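Local coordinates for SusD homolog (Bacteroides thetaiotaomicron, PDB 3SGH), which probably binds glycans at the cell surface as a SusD-like outer-membrane lipoprotein, at residues Tyr270-Thr275 / Tyr301-Ile306; Ser47-Ala52 / Ala253-Tyr258; Arg456-Arg461 / Asp483-Asp488; Leu116-Gly121 / Leu489-Lys494. One frame throughout, in Å; residues are numbered along the deposited sequence.

Contact 1 of 4, residues Tyr270-Thr275 / Tyr301-Ile306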
loop_
_atom_site.group_PDB
_atom_site.type_symbol
_atom_site.label_atom_id
_atom_site.label_comp_id
_atom_site.label_asym_id
_atom_site.label_seq_id
_atom_site.Cartn_x
_atom_site.Cartn_y
_atom_site.Cartn_z
ATOM N N TYR A 270 16.907 4.891 -0.313
ATOM C CA TYR A 270 15.930 3.832 -0.629
ATOM C C TYR A 270 16.549 2.449 -0.834
ATOM O O TYR A 270 15.919 1.454 -0.478
ATOM C CB TYR A 270 15.184 4.199 -1.907
ATOM C CG TYR A 270 14.026 5.184 -1.773
ATOM C CD1 TYR A 270 13.973 6.129 -0.769
ATOM C CD2 TYR A 270 12.987 5.196 -2.723
ATOM C CE1 TYR A 270 12.910 7.010 -0.688
ATOM C CE2 TYR A 270 11.953 6.086 -2.655
ATOM C CZ TYR A 270 11.907 6.993 -1.641
ATOM O OH TYR A 270 10.842 7.848 -1.581
ATOM N N PHE A 271 17.758 2.423 -1.399
ATOM C CA PHE A 271 18.378 1.190 -1.903
ATOM C C PHE A 271 19.888 1.147 -1.576
ATOM O O PHE A 271 20.521 2.195 -1.349
ATOM C CB PHE A 271 18.276 1.128 -3.434
ATOM C CG PHE A 271 16.927 1.442 -4.000
ATOM C CD1 PHE A 271 15.831 0.685 -3.649
ATOM C CD2 PHE A 271 16.771 2.472 -4.922
ATOM C CE1 PHE A 271 14.595 0.974 -4.186
ATOM C CE2 PHE A 271 15.504 2.783 -5.464
ATOM C CZ PHE A 271 14.442 2.045 -5.096
ATOM N N THR A 272 20.477 -0.048 -1.652
ATOM C CA THR A 272 21.927 -0.202 -1.691
ATOM C C THR A 272 22.355 -0.412 -3.127
ATOM O O THR A 272 21.594 -1.002 -3.902
ATOM C CB THR A 272 22.386 -1.399 -0.856
ATOM O OG1 THR A 272 21.802 -2.611 -1.374
ATOM C CG2 THR A 272 21.983 -1.203 0.571
ATOM N N PRO A 273 23.543 0.061 -3.492
ATOM C CA PRO A 273 24.133 -0.236 -4.796
ATOM C C PRO A 273 24.332 -1.744 -4.953
ATOM O O PRO A 273 24.637 -2.431 -3.967
ATOM C CB PRO A 273 25.512 0.450 -4.711
ATOM C CG PRO A 273 25.247 1.615 -3.861
ATOM C CD PRO A 273 24.310 1.107 -2.792
ATOM N N GLN A 274 24.158 -2.242 -6.177
ATOM C CA GLN A 274 24.452 -3.642 -6.489
ATOM C C GLN A 274 25.923 -3.907 -6.294
ATOM O O GLN A 274 26.748 -3.025 -6.513
ATOM C CB GLN A 274 24.001 -4.014 -7.897
ATOM C CG GLN A 274 24.738 -3.336 -9.028
ATOM C CD GLN A 274 26.038 -4.024 -9.416
ATOM O OE1 GLN A 274 26.245 -5.244 -9.172
ATOM N NE2 GLN A 274 26.905 -3.263 -10.089
ATOM N N THR A 275 26.251 -5.119 -5.848
ATOM C CA THR A 275 27.645 -5.491 -5.628
ATOM C C THR A 275 28.027 -6.758 -6.422
ATOM O O THR A 275 29.091 -7.370 -6.179
ATOM C CB THR A 275 27.928 -5.729 -4.140
ATOM O OG1 THR A 275 27.070 -6.792 -3.677
ATOM C CG2 THR A 275 27.718 -4.415 -3.333
ATOM N N TYR A 301 22.073 -7.961 -6.081
ATOM C CA TYR A 301 21.372 -6.858 -6.652
ATOM C C TYR A 301 21.004 -5.850 -5.541
ATOM O O TYR A 301 21.178 -6.148 -4.362
ATOM C CB TYR A 301 20.125 -7.348 -7.421
ATOM C CG TYR A 301 20.419 -7.986 -8.783
ATOM C CD1 TYR A 301 21.329 -9.062 -8.907
ATOM C CD2 TYR A 301 19.719 -7.575 -9.950
ATOM C CE1 TYR A 301 21.590 -9.669 -10.134
ATOM C CE2 TYR A 301 19.958 -8.204 -11.165
ATOM C CZ TYR A 301 20.899 -9.239 -11.249
ATOM O OH TYR A 301 21.156 -9.860 -12.428
ATOM N N SER A 302 20.502 -4.674 -5.913
ATOM C CA SER A 302 20.129 -3.673 -4.919
ATOM C C SER A 302 19.124 -4.187 -3.881
ATOM O O SER A 302 18.083 -4.775 -4.240
ATOM C CB SER A 302 19.566 -2.436 -5.574
ATOM O OG SER A 302 20.587 -1.746 -6.263
ATOM N N LYS A 303 19.443 -3.917 -2.620
ATOM C CA LYS A 303 18.590 -4.253 -1.506
ATOM C C LYS A 303 17.762 -3.054 -1.092
ATOM O O LYS A 303 18.062 -1.904 -1.436
ATOM C CB LYS A 303 19.420 -4.707 -0.319
ATOM C CG LYS A 303 20.341 -5.888 -0.611
ATOM C CD LYS A 303 21.192 -6.330 0.575
ATOM C CE LYS A 303 22.420 -5.405 0.746
ATOM N NZ LYS A 303 23.400 -5.746 1.882
ATOM N N LEU A 304 16.688 -3.329 -0.355
ATOM C CA LEU A 304 15.922 -2.266 0.283
ATOM C C LEU A 304 16.795 -1.725 1.428
ATOM O O LEU A 304 17.307 -2.497 2.264
ATOM C CB LEU A 304 14.599 -2.836 0.833
ATOM C CG LEU A 304 13.731 -3.685 -0.112
ATOM C CD1 LEU A 304 12.509 -4.189 0.642
ATOM C CD2 LEU A 304 13.305 -2.870 -1.337
ATOM N N PHE A 305 16.923 -0.398 1.476
ATOM C CA PHE A 305 17.712 0.259 2.506
ATOM C C PHE A 305 17.262 -0.138 3.929
ATOM O O PHE A 305 18.077 -0.342 4.832
ATOM C CB PHE A 305 17.672 1.763 2.353
ATOM C CG PHE A 305 18.590 2.458 3.334
ATOM C CD1 PHE A 305 18.123 2.852 4.576
ATOM C CD2 PHE A 305 19.940 2.613 3.036
ATOM C CE1 PHE A 305 18.996 3.418 5.524
ATOM C CE2 PHE A 305 20.809 3.176 3.939
ATOM C CZ PHE A 305 20.338 3.598 5.212
ATOM N N ILE A 306 15.963 -0.248 4.134
ATOM C CA ILE A 306 15.409 -0.525 5.482
ATOM C C ILE A 306 15.890 -1.884 5.995
ATOM O O ILE A 306 16.001 -2.064 7.195
ATOM C CB ILE A 306 13.851 -0.453 5.488
ATOM C CG1 ILE A 306 13.293 -0.363 6.926
ATOM C CG2 ILE A 306 13.264 -1.631 4.685
ATOM C CD1 ILE A 306 11.753 -0.038 6.927
HETATM O O HOH W 1 23.517 -4.353 -2.624
#
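T272 swings OG1 between its own backbone N and carbonyl carbon (chi1 61°), while S302 holds OG anti to its carbonyl carbon (chi1 -70°); with these settings each hydroxyl meets the backbone facing it. T272 OG1 accepts from K303 N at 3.0 Å. In return, S302 OG donates to T272 O at 2.7 Å, lying in the plane of that carbonyl. T272 N donates to K303 O at 3.1 Å, which leaves T272 gripped through three of its polar atoms. Farther along, F305 N reaches Y270 O at 2.9 Å from above the carbonyl plane. The segments run nearly antiparallel, 153° apart, yet share a single beta bridge, F271 with L304, and neither is a strand. K303 CB, CG and CE all pass T272 OG1, CB nearest at 3.3 Å. A water bound to T272 OG1 also donates to P273 O. V283 supplies a second partner for S302 OG, and the F271 ring packs on helix 253-261. Beyond Y270 both segments lie in the long loop between helix 267-270 and strand 314-317, with 25 residues lacking helix or strand between them; the mixture of backbone and hydroxyl bonds suggests that closure rests partly on hydroxyl side chains.

Contact 2 of 4, residues Ser47-Ala52 / Ala253-Tyr258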
loop_
_atom_site.group_PDB
_atom_site.type_symbol
_atom_site.label_atom_id
_atom_site.label_comp_id
_atom_site.label_asym_id
_atom_site.label_seq_id
_atom_site.Cartn_x
_atom_site.Cartn_y
_atom_site.Cartn_z
ATOM N N SER A 47 3.069 -3.625 -6.902
ATOM C CA SER A 47 3.285 -2.210 -6.731
ATOM C C SER A 47 4.633 -1.703 -7.236
ATOM O O SER A 47 4.891 -0.486 -7.129
ATOM C CB SER A 47 3.110 -1.793 -5.256
ATOM O OG SER A 47 1.770 -1.995 -4.832
ATOM N N GLY A 48 5.498 -2.592 -7.729
ATOM C CA GLY A 48 6.700 -2.161 -8.481
ATOM C C GLY A 48 7.890 -1.677 -7.682
ATOM O O GLY A 48 8.822 -1.146 -8.281
ATOM N N GLN A 49 7.861 -1.837 -6.352
ATOM C CA GLN A 49 8.941 -1.339 -5.469
ATOM C C GLN A 49 9.861 -2.423 -4.898
ATOM O O GLN A 49 11.080 -2.248 -4.809
ATOM C CB GLN A 49 8.360 -0.545 -4.295
ATOM C CG GLN A 49 7.342 0.493 -4.631
ATOM C CD GLN A 49 7.050 1.404 -3.458
ATOM O OE1 GLN A 49 6.927 0.948 -2.350
ATOM N NE2 GLN A 49 6.950 2.718 -3.712
ATOM N N VAL A 50 9.271 -3.565 -4.559
ATOM C CA VAL A 50 10.006 -4.768 -4.127
ATOM C C VAL A 50 9.787 -5.951 -5.062
ATOM O O VAL A 50 8.762 -6.031 -5.771
ATOM C CB VAL A 50 9.596 -5.172 -2.690
ATOM C CG1 VAL A 50 9.554 -3.896 -1.793
ATOM C CG2 VAL A 50 8.209 -5.840 -2.692
ATOM N N THR A 51 10.776 -6.818 -5.131
ATOM C CA THR A 51 10.679 -8.068 -5.901
ATOM C C THR A 51 10.971 -9.241 -4.958
ATOM O O THR A 51 11.956 -9.227 -4.264
ATOM C CB THR A 51 11.644 -8.074 -7.089
ATOM O OG1 THR A 51 11.196 -7.111 -8.044
ATOM C CG2 THR A 51 11.703 -9.459 -7.763
ATOM N N ALA A 52 10.085 -10.234 -4.931
ATOM C CA ALA A 52 10.348 -11.497 -4.238
ATOM C C ALA A 52 11.303 -12.371 -5.077
ATOM O O ALA A 52 10.997 -12.720 -6.211
ATOM C CB ALA A 52 9.016 -12.220 -3.951
ATOM N N ALA A 253 13.048 -3.809 -10.175
ATOM C CA ALA A 253 13.513 -3.185 -11.393
ATOM C C ALA A 253 12.766 -1.910 -11.749
ATOM O O ALA A 253 13.336 -0.956 -12.272
ATOM C CB ALA A 253 13.288 -4.202 -12.544
ATOM N N CYS A 254 11.456 -1.928 -11.516
ATOM C CA CYS A 254 10.581 -0.853 -11.936
ATOM C C CYS A 254 10.841 0.483 -11.187
ATOM O O CYS A 254 11.232 1.445 -11.812
ATOM C CB CYS A 254 9.125 -1.292 -11.758
ATOM S SG CYS A 254 7.926 -0.080 -12.308
ATOM N N LEU A 255 10.694 0.508 -9.856
ATOM C CA LEU A 255 10.979 1.729 -9.118
ATOM C C LEU A 255 12.434 2.193 -9.324
ATOM O O LEU A 255 12.681 3.389 -9.529
ATOM C CB LEU A 255 10.712 1.553 -7.624
ATOM C CG LEU A 255 10.903 2.814 -6.775
ATOM C CD1 LEU A 255 9.963 3.937 -7.222
ATOM C CD2 LEU A 255 10.755 2.469 -5.254
ATOM N N VAL A 256 13.390 1.275 -9.282
ATOM C CA VAL A 256 14.813 1.641 -9.429
ATOM C C VAL A 256 15.046 2.292 -10.803
ATOM O O VAL A 256 15.725 3.303 -10.927
ATOM C CB VAL A 256 15.761 0.418 -9.227
ATOM C CG1 VAL A 256 17.211 0.821 -9.483
ATOM C CG2 VAL A 256 15.564 -0.184 -7.778
ATOM N N SER A 257 14.496 1.701 -11.861
ATOM C CA SER A 257 14.616 2.267 -13.227
ATOM C C SER A 257 13.963 3.645 -13.388
ATOM O O SER A 257 14.524 4.558 -14.040
ATOM C CB SER A 257 14.022 1.297 -14.263
ATOM O OG SER A 257 14.831 0.139 -14.309
ATOM N N TYR A 258 12.785 3.848 -12.816
ATOM C CA TYR A 258 12.218 5.191 -12.862
ATOM C C TYR A 258 13.192 6.192 -12.194
ATOM O O TYR A 258 13.509 7.261 -12.733
ATOM C CB TYR A 258 10.898 5.261 -12.120
ATOM C CG TYR A 258 9.618 4.973 -12.941
ATOM C CD1 TYR A 258 9.236 3.694 -13.295
ATOM C CD2 TYR A 258 8.798 6.022 -13.306
ATOM C CE1 TYR A 258 8.025 3.470 -13.989
ATOM C CE2 TYR A 258 7.627 5.808 -13.968
ATOM C CZ TYR A 258 7.251 4.542 -14.324
ATOM O OH TYR A 258 6.042 4.374 -14.948
#
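L255 meets the turn at G48 and Q49 with both its backbone and its side chain. Its CB rests 3.4 Å from G48 O and close to the CA of Q49. CG stands anti to the backbone N (chi1 -176°), and beyond it the CD2 branch reaches the side chain of Q49, 4.0 Å from Q49 CB and equally near Q49 CG; the two side chains cross obliquely. The amide end of Q49 is held by D421 and C418, which probably steadies the aliphatic part that CD2 touches. W415 of helix 403-417 also packs on L255. The fold element here is the N-terminal turn of helix 253-261, one residue after strand 249-251, which pairs antiparallel with strand 50-52 in this largely helical protein. Amides in a first helical turn have no acceptor within the helix, and L255 N finds one in G48 O at 3.0 Å, nearly in line with the C=O bond (169° at the oxygen). C254 CB lies beside the same carbonyl, at 3.5 Å from G48 O. G48 has positive phi, and a CB there would come within 3.4 Å of C254 SG. One turn on, S257 N and S257 OG both donate to A253 O, from opposite faces of its plane.

Contact 3 of 4, residues Arg456-Arg461 / Asp483-Asp488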
loop_
_atom_site.group_PDB
_atom_site.type_symbol
_atom_site.label_atom_id
_atom_site.label_comp_id
_atom_site.label_asym_id
_atom_site.label_seq_id
_atom_site.Cartn_x
_atom_site.Cartn_y
_atom_site.Cartn_z
ATOM N N ARG A 456 -6.887 -8.858 -8.515
ATOM C CA ARG A 456 -7.310 -9.100 -7.135
ATOM C C ARG A 456 -6.755 -10.428 -6.613
ATOM O O ARG A 456 -6.321 -11.279 -7.389
ATOM C CB ARG A 456 -8.840 -9.157 -7.026
ATOM C CG ARG A 456 -9.507 -10.354 -7.648
ATOM C CD ARG A 456 -11.004 -10.274 -7.642
ATOM N NE ARG A 456 -11.538 -10.730 -6.352
ATOM C CZ ARG A 456 -11.805 -12.001 -6.065
ATOM N NH1 ARG A 456 -11.544 -12.975 -6.945
ATOM N NH2 ARG A 456 -12.303 -12.318 -4.872
ATOM N N LEU A 457 -6.798 -10.601 -5.296
ATOM C CA LEU A 457 -6.628 -11.919 -4.699
ATOM C C LEU A 457 -8.007 -12.589 -4.625
ATOM O O LEU A 457 -9.023 -11.910 -4.620
ATOM C CB LEU A 457 -5.999 -11.794 -3.306
ATOM C CG LEU A 457 -4.468 -11.711 -3.272
ATOM C CD1 LEU A 457 -3.897 -10.653 -4.205
ATOM C CD2 LEU A 457 -4.006 -11.488 -1.821
ATOM N N ARG A 458 -8.021 -13.917 -4.544
ATOM C CA ARG A 458 -9.230 -14.694 -4.497
ATOM C C ARG A 458 -9.649 -14.940 -3.052
ATOM O O ARG A 458 -8.843 -14.776 -2.118
ATOM C CB ARG A 458 -9.019 -16.038 -5.209
ATOM C CG ARG A 458 -8.845 -15.909 -6.711
ATOM C CD ARG A 458 -8.588 -17.261 -7.396
ATOM N NE ARG A 458 -7.229 -17.728 -7.054
ATOM C CZ ARG A 458 -6.938 -18.643 -6.135
ATOM N NH1 ARG A 458 -7.899 -19.252 -5.447
ATOM N NH2 ARG A 458 -5.675 -18.953 -5.876
ATOM N N PHE A 459 -10.910 -15.345 -2.903
ATOM C CA PHE A 459 -11.469 -15.799 -1.632
ATOM C C PHE A 459 -10.674 -17.055 -1.176
ATOM O O PHE A 459 -10.115 -17.804 -2.002
ATOM C CB PHE A 459 -12.968 -16.097 -1.799
ATOM C CG PHE A 459 -13.807 -14.898 -2.237
ATOM C CD1 PHE A 459 -13.553 -13.639 -1.751
ATOM C CD2 PHE A 459 -14.878 -15.089 -3.084
ATOM C CE1 PHE A 459 -14.372 -12.557 -2.100
ATOM C CE2 PHE A 459 -15.702 -14.037 -3.443
ATOM C CZ PHE A 459 -15.455 -12.783 -2.970
ATOM N N THR A 460 -10.612 -17.278 0.130
ATOM C CA THR A 460 -9.758 -18.326 0.672
ATOM C C THR A 460 -10.387 -19.710 0.755
ATOM O O THR A 460 -11.619 -19.860 0.842
ATOM C CB THR A 460 -9.318 -17.976 2.097
ATOM O OG1 THR A 460 -10.473 -18.025 2.950
ATOM C CG2 THR A 460 -8.622 -16.574 2.132
ATOM N N ARG A 461 -9.528 -20.729 0.770
ATOM C CA ARG A 461 -10.000 -22.096 0.895
ATOM C C ARG A 461 -10.723 -22.263 2.214
ATOM O O ARG A 461 -11.736 -22.982 2.270
ATOM C CB ARG A 461 -8.883 -23.155 0.748
ATOM C CG ARG A 461 -9.457 -24.616 0.968
ATOM C CD ARG A 461 -8.565 -25.789 0.528
ATOM N NE ARG A 461 -8.528 -25.840 -0.931
ATOM C CZ ARG A 461 -8.974 -26.823 -1.706
ATOM N NH1 ARG A 461 -9.502 -27.970 -1.223
ATOM N NH2 ARG A 461 -8.865 -26.648 -3.017
ATOM N N ASP A 483 -14.711 -15.830 -9.110
ATOM C CA ASP A 483 -13.653 -15.657 -8.104
ATOM C C ASP A 483 -12.299 -15.991 -8.746
ATOM O O ASP A 483 -11.749 -17.075 -8.566
ATOM C CB ASP A 483 -13.940 -16.555 -6.883
ATOM C CG ASP A 483 -12.915 -16.392 -5.746
ATOM O OD1 ASP A 483 -12.241 -15.331 -5.676
ATOM O OD2 ASP A 483 -12.802 -17.353 -4.909
ATOM N N SER A 484 -11.791 -15.035 -9.507
ATOM C CA SER A 484 -10.589 -15.132 -10.297
ATOM C C SER A 484 -9.559 -14.078 -9.927
ATOM O O SER A 484 -9.935 -12.946 -9.559
ATOM C CB SER A 484 -10.973 -14.888 -11.772
ATOM O OG SER A 484 -9.853 -14.828 -12.610
ATOM N N ASN A 485 -8.285 -14.417 -10.126
ATOM C CA ASN A 485 -7.190 -13.431 -10.034
ATOM C C ASN A 485 -7.364 -12.269 -11.022
ATOM O O ASN A 485 -6.827 -11.184 -10.823
ATOM C CB ASN A 485 -5.836 -14.084 -10.362
ATOM C CG ASN A 485 -5.362 -15.071 -9.312
ATOM O OD1 ASN A 485 -6.056 -15.338 -8.300
ATOM N ND2 ASN A 485 -4.188 -15.653 -9.557
ATOM N N GLY A 486 -8.067 -12.514 -12.121
ATOM C CA GLY A 486 -8.202 -11.516 -13.182
ATOM C C GLY A 486 -9.494 -10.682 -13.157
ATOM O O GLY A 486 -9.702 -9.816 -14.032
ATOM N N THR A 487 -10.350 -10.946 -12.169
ATOM C CA THR A 487 -11.575 -10.212 -11.929
ATOM C C THR A 487 -11.305 -8.885 -11.247
ATOM O O THR A 487 -10.597 -8.831 -10.276
ATOM C CB THR A 487 -12.578 -11.040 -11.099
ATOM O OG1 THR A 487 -13.035 -12.139 -11.908
ATOM C CG2 THR A 487 -13.820 -10.257 -10.703
ATOM N N ASP A 488 -11.896 -7.827 -11.807
ATOM C CA ASP A 488 -11.754 -6.499 -11.274
ATOM C C ASP A 488 -12.595 -6.249 -10.031
ATOM O O ASP A 488 -13.742 -6.682 -9.915
ATOM C CB ASP A 488 -12.030 -5.459 -12.353
ATOM C CG ASP A 488 -10.765 -5.084 -13.155
ATOM O OD1 ASP A 488 -9.717 -4.731 -12.544
ATOM O OD2 ASP A 488 -10.846 -5.146 -14.422
HETATM O O HOH W 2 -3.709 -18.169 -8.031
HETATM O O HOH W 3 -10.784 -19.205 -5.191
#
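R456 and D483 cross at about a right angle, their guanidinium and carboxylate planes turned 61° apart, yet D483 OD1 lies in the guanidinium plane. CG of D483 is anti to the backbone N (chi1 -177°), which carries it toward the arginine. The salt bridge is end-on and falls on one oxygen: NH1 of R456 meets the anti lone pair of D483 OD1 at 2.8 Å, and NH2 of R456 reaches D483 OD1 at 3.1 Å. F459 N takes the syn lone pair of D483 OD1, also at 3.1 Å, which makes three donors on a single atom. NH1 of R456 further donates to S484 O at 3.1 Å, and NH2 lies over one face of the F459 ring, offset toward its rim. The aliphatic part of R456 runs past T487 O, a buried oxygen without a polar partner, with CD of R456 3.0 Å from it. R458 is set differently: its guanidinium and the N485 amide are only 27° from coplanar, and R458 NE donates to N485 OD1 at 2.9 Å. Waters bridge its other two nitrogens to N485 ND2 and D483 OD2, the latter also hydrogen-bonded to Y464 OH. An alanine in place of R456 would probably leave D483 OD1 with only F459 N among these donors, and S484 O and Q120 O without their guanidinium partner. S484 OG bonds D447 and accepts from G486 N in an ST turn, beside the S484-T487 type I turn. What results is a largely buried arginine-aspartate salt bridge joining two loops that flank helices 461-466 and 468-477.

Contact 4 of 4, residues Leu116-Gly121 / Leu489-Lys494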
loop_
_atom_site.group_PDB
_atom_site.type_symbol
_atom_site.label_atom_id
_atom_site.label_comp_id
_atom_site.label_asym_id
_atom_site.label_seq_id
_atom_site.Cartn_x
_atom_site.Cartn_y
_atom_site.Cartn_z
ATOM N N LEU A 116 -7.694 -5.359 3.125
ATOM C CA LEU A 116 -8.176 -6.663 2.674
ATOM C C LEU A 116 -9.227 -6.462 1.569
ATOM O O LEU A 116 -9.262 -7.207 0.584
ATOM C CB LEU A 116 -8.699 -7.485 3.866
ATOM C CG LEU A 116 -9.079 -8.939 3.544
ATOM C CD1 LEU A 116 -7.891 -9.696 2.878
ATOM C CD2 LEU A 116 -9.631 -9.695 4.813
ATOM N N ALA A 117 -10.083 -5.449 1.709
ATOM C CA ALA A 117 -11.076 -5.123 0.661
ATOM C C ALA A 117 -10.390 -4.728 -0.649
ATOM O O ALA A 117 -10.868 -5.110 -1.729
ATOM C CB ALA A 117 -12.040 -3.989 1.097
ATOM N N SER A 118 -9.283 -4.004 -0.547
ATOM C CA SER A 118 -8.462 -3.600 -1.707
ATOM C C SER A 118 -7.711 -4.777 -2.355
ATOM O O SER A 118 -7.229 -4.664 -3.480
ATOM C CB SER A 118 -7.503 -2.500 -1.306
ATOM O OG SER A 118 -8.240 -1.340 -0.914
ATOM N N LEU A 119 -7.605 -5.891 -1.632
ATOM C CA LEU A 119 -7.057 -7.125 -2.150
ATOM C C LEU A 119 -8.127 -8.012 -2.822
ATOM O O LEU A 119 -7.950 -8.408 -3.967
ATOM C CB LEU A 119 -6.376 -7.902 -1.010
ATOM C CG LEU A 119 -5.048 -7.319 -0.513
ATOM C CD1 LEU A 119 -4.573 -7.938 0.823
ATOM C CD2 LEU A 119 -3.911 -7.513 -1.594
ATOM N N GLN A 120 -9.174 -8.405 -2.082
ATOM C CA GLN A 120 -10.082 -9.443 -2.545
ATOM C C GLN A 120 -11.478 -8.971 -2.908
ATOM O O GLN A 120 -12.199 -9.674 -3.594
ATOM C CB GLN A 120 -10.205 -10.577 -1.511
ATOM C CG GLN A 120 -10.910 -10.239 -0.252
ATOM C CD GLN A 120 -11.158 -11.484 0.571
ATOM O OE1 GLN A 120 -10.223 -12.177 0.925
ATOM N NE2 GLN A 120 -12.423 -11.811 0.809
ATOM N N GLY A 121 -11.851 -7.780 -2.469
ATOM C CA GLY A 121 -13.182 -7.253 -2.743
ATOM C C GLY A 121 -14.138 -7.501 -1.590
ATOM O O GLY A 121 -13.852 -7.081 -0.455
ATOM N N LEU A 489 -11.976 -5.513 -9.112
ATOM C CA LEU A 489 -12.666 -4.950 -7.971
ATOM C C LEU A 489 -13.593 -3.772 -8.336
ATOM O O LEU A 489 -13.470 -3.150 -9.387
ATOM C CB LEU A 489 -11.644 -4.553 -6.921
ATOM C CG LEU A 489 -10.817 -5.726 -6.394
ATOM C CD1 LEU A 489 -9.925 -5.302 -5.235
ATOM C CD2 LEU A 489 -11.715 -6.914 -5.947
ATOM N N TRP A 490 -14.468 -3.430 -7.394
ATOM C CA TRP A 490 -15.588 -2.524 -7.644
ATOM C C TRP A 490 -15.080 -1.116 -8.037
ATOM O O TRP A 490 -15.656 -0.432 -8.905
ATOM C CB TRP A 490 -16.419 -2.479 -6.365
ATOM C CG TRP A 490 -17.457 -1.452 -6.266
ATOM C CD1 TRP A 490 -18.659 -1.410 -6.948
ATOM C CD2 TRP A 490 -17.492 -0.365 -5.332
ATOM N NE1 TRP A 490 -19.400 -0.328 -6.505
ATOM C CE2 TRP A 490 -18.693 0.327 -5.535
ATOM C CE3 TRP A 490 -16.612 0.099 -4.368
ATOM C CZ2 TRP A 490 -19.032 1.479 -4.799
ATOM C CZ3 TRP A 490 -16.951 1.241 -3.646
ATOM C CH2 TRP A 490 -18.132 1.912 -3.872
ATOM N N TRP A 491 -13.995 -0.711 -7.393
ATOM C CA TRP A 491 -13.389 0.599 -7.575
ATOM C C TRP A 491 -12.323 0.625 -8.664
ATOM O O TRP A 491 -11.866 1.712 -9.024
ATOM C CB TRP A 491 -12.757 1.093 -6.272
ATOM C CG TRP A 491 -11.813 0.084 -5.638
ATOM C CD1 TRP A 491 -12.118 -0.814 -4.678
ATOM C CD2 TRP A 491 -10.411 -0.124 -5.953
ATOM N NE1 TRP A 491 -10.999 -1.576 -4.354
ATOM C CE2 TRP A 491 -9.943 -1.157 -5.110
ATOM C CE3 TRP A 491 -9.508 0.490 -6.823
ATOM C CZ2 TRP A 491 -8.634 -1.630 -5.162
ATOM C CZ3 TRP A 491 -8.189 0.040 -6.860
ATOM C CH2 TRP A 491 -7.769 -1.018 -6.054
ATOM N N ALA A 492 -11.942 -0.536 -9.203
ATOM C CA ALA A 492 -10.840 -0.592 -10.187
ATOM C C ALA A 492 -11.359 -0.199 -11.549
ATOM O O ALA A 492 -12.542 -0.385 -11.843
ATOM C CB ALA A 492 -10.249 -2.006 -10.266
HETATM N N MSE A 493 -10.477 0.305 -12.408
HETATM C CA MSE A 493 -10.828 0.581 -13.795
HETATM C C MSE A 493 -11.051 -0.753 -14.519
HETATM O O MSE A 493 -10.295 -1.685 -14.347
HETATM C CB MSE A 493 -9.699 1.350 -14.484
HETATM C CG MSE A 493 -10.036 1.673 -15.904
HETATM SE SE MSE A 493 -8.777 2.972 -16.630
HETATM C CE MSE A 493 -7.092 2.314 -15.991
ATOM N N LYS A 494 -12.144 -0.851 -15.257
ATOM C CA LYS A 494 -12.483 -2.078 -15.954
ATOM C C LYS A 494 -11.837 -2.083 -17.317
ATOM O O LYS A 494 -11.281 -1.064 -17.741
ATOM C CB LYS A 494 -14.001 -2.212 -16.078
ATOM C CG LYS A 494 -14.775 -2.122 -14.760
ATOM C CD LYS A 494 -14.246 -3.046 -13.691
ATOM C CE LYS A 494 -15.132 -3.046 -12.464
ATOM N NZ LYS A 494 -14.971 -1.760 -11.661
HETATM O O HOH W 4 -12.843 -3.426 -2.870
#
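The C-terminal turn of helix 100-120 receives L489 and W491, both from the type I turn L489-A492. L489 carries most of the contact. Its CG is anti to the carbonyl carbon (chi1 -61°), and the two methyls divide the helix end between them: CD1 of L489 lies 3.3 Å from S118 O and also near A117 O, while CD2 of L489 sits 3.5 Å from G121 CA. W491 comes in edge-on, with S118 O in the plane of its ring and 3.7 Å from W491 CZ2; CB of L489 lies over one face of the same indole. A water donates to A117 O at 2.8 Å and weakly accepts from W491 NE1. S118 O is bonded by R430, and W144 meets the W491 ring from helix 140-162. K494 NZ donates to A492 O at 2.8 Å and to L489 O, bracing the turn from within. An alanine at L489 would probably open a gap against G121 CA and the carbonyls of A117 and S118. At G121 phi is positive, and a CB would clash with L489 CD2 and jam against Q120 O, which calls for glycine: a type I turn packs against the C-terminal end of helix 100-120, beside its closing glycine.

All four contacts are mainly buried, but contacts 2 and 4, whose touching residues are all buried, lie nearer the centre of the chain; contact 1 includes partly exposed residues and one exposed, contact 3 partly exposed ones. Contacts 1 and 2 touch, F271 and L304 packing on V256, L255 and V50. Contacts 3 and 4 also touch, L457 N probably bonding L119 O, so that contact 3 reaches the same helix end as contact 4. Loop-to-loop contacts 1 and 3 are polar, by hydroxyls and by a salt bridge respectively. Contact 2 joins a helix start to a loop by one backbone bond and a leucine of the helix, whereas contact 4 has no direct hydrogen bond and presents its leucine from the turn.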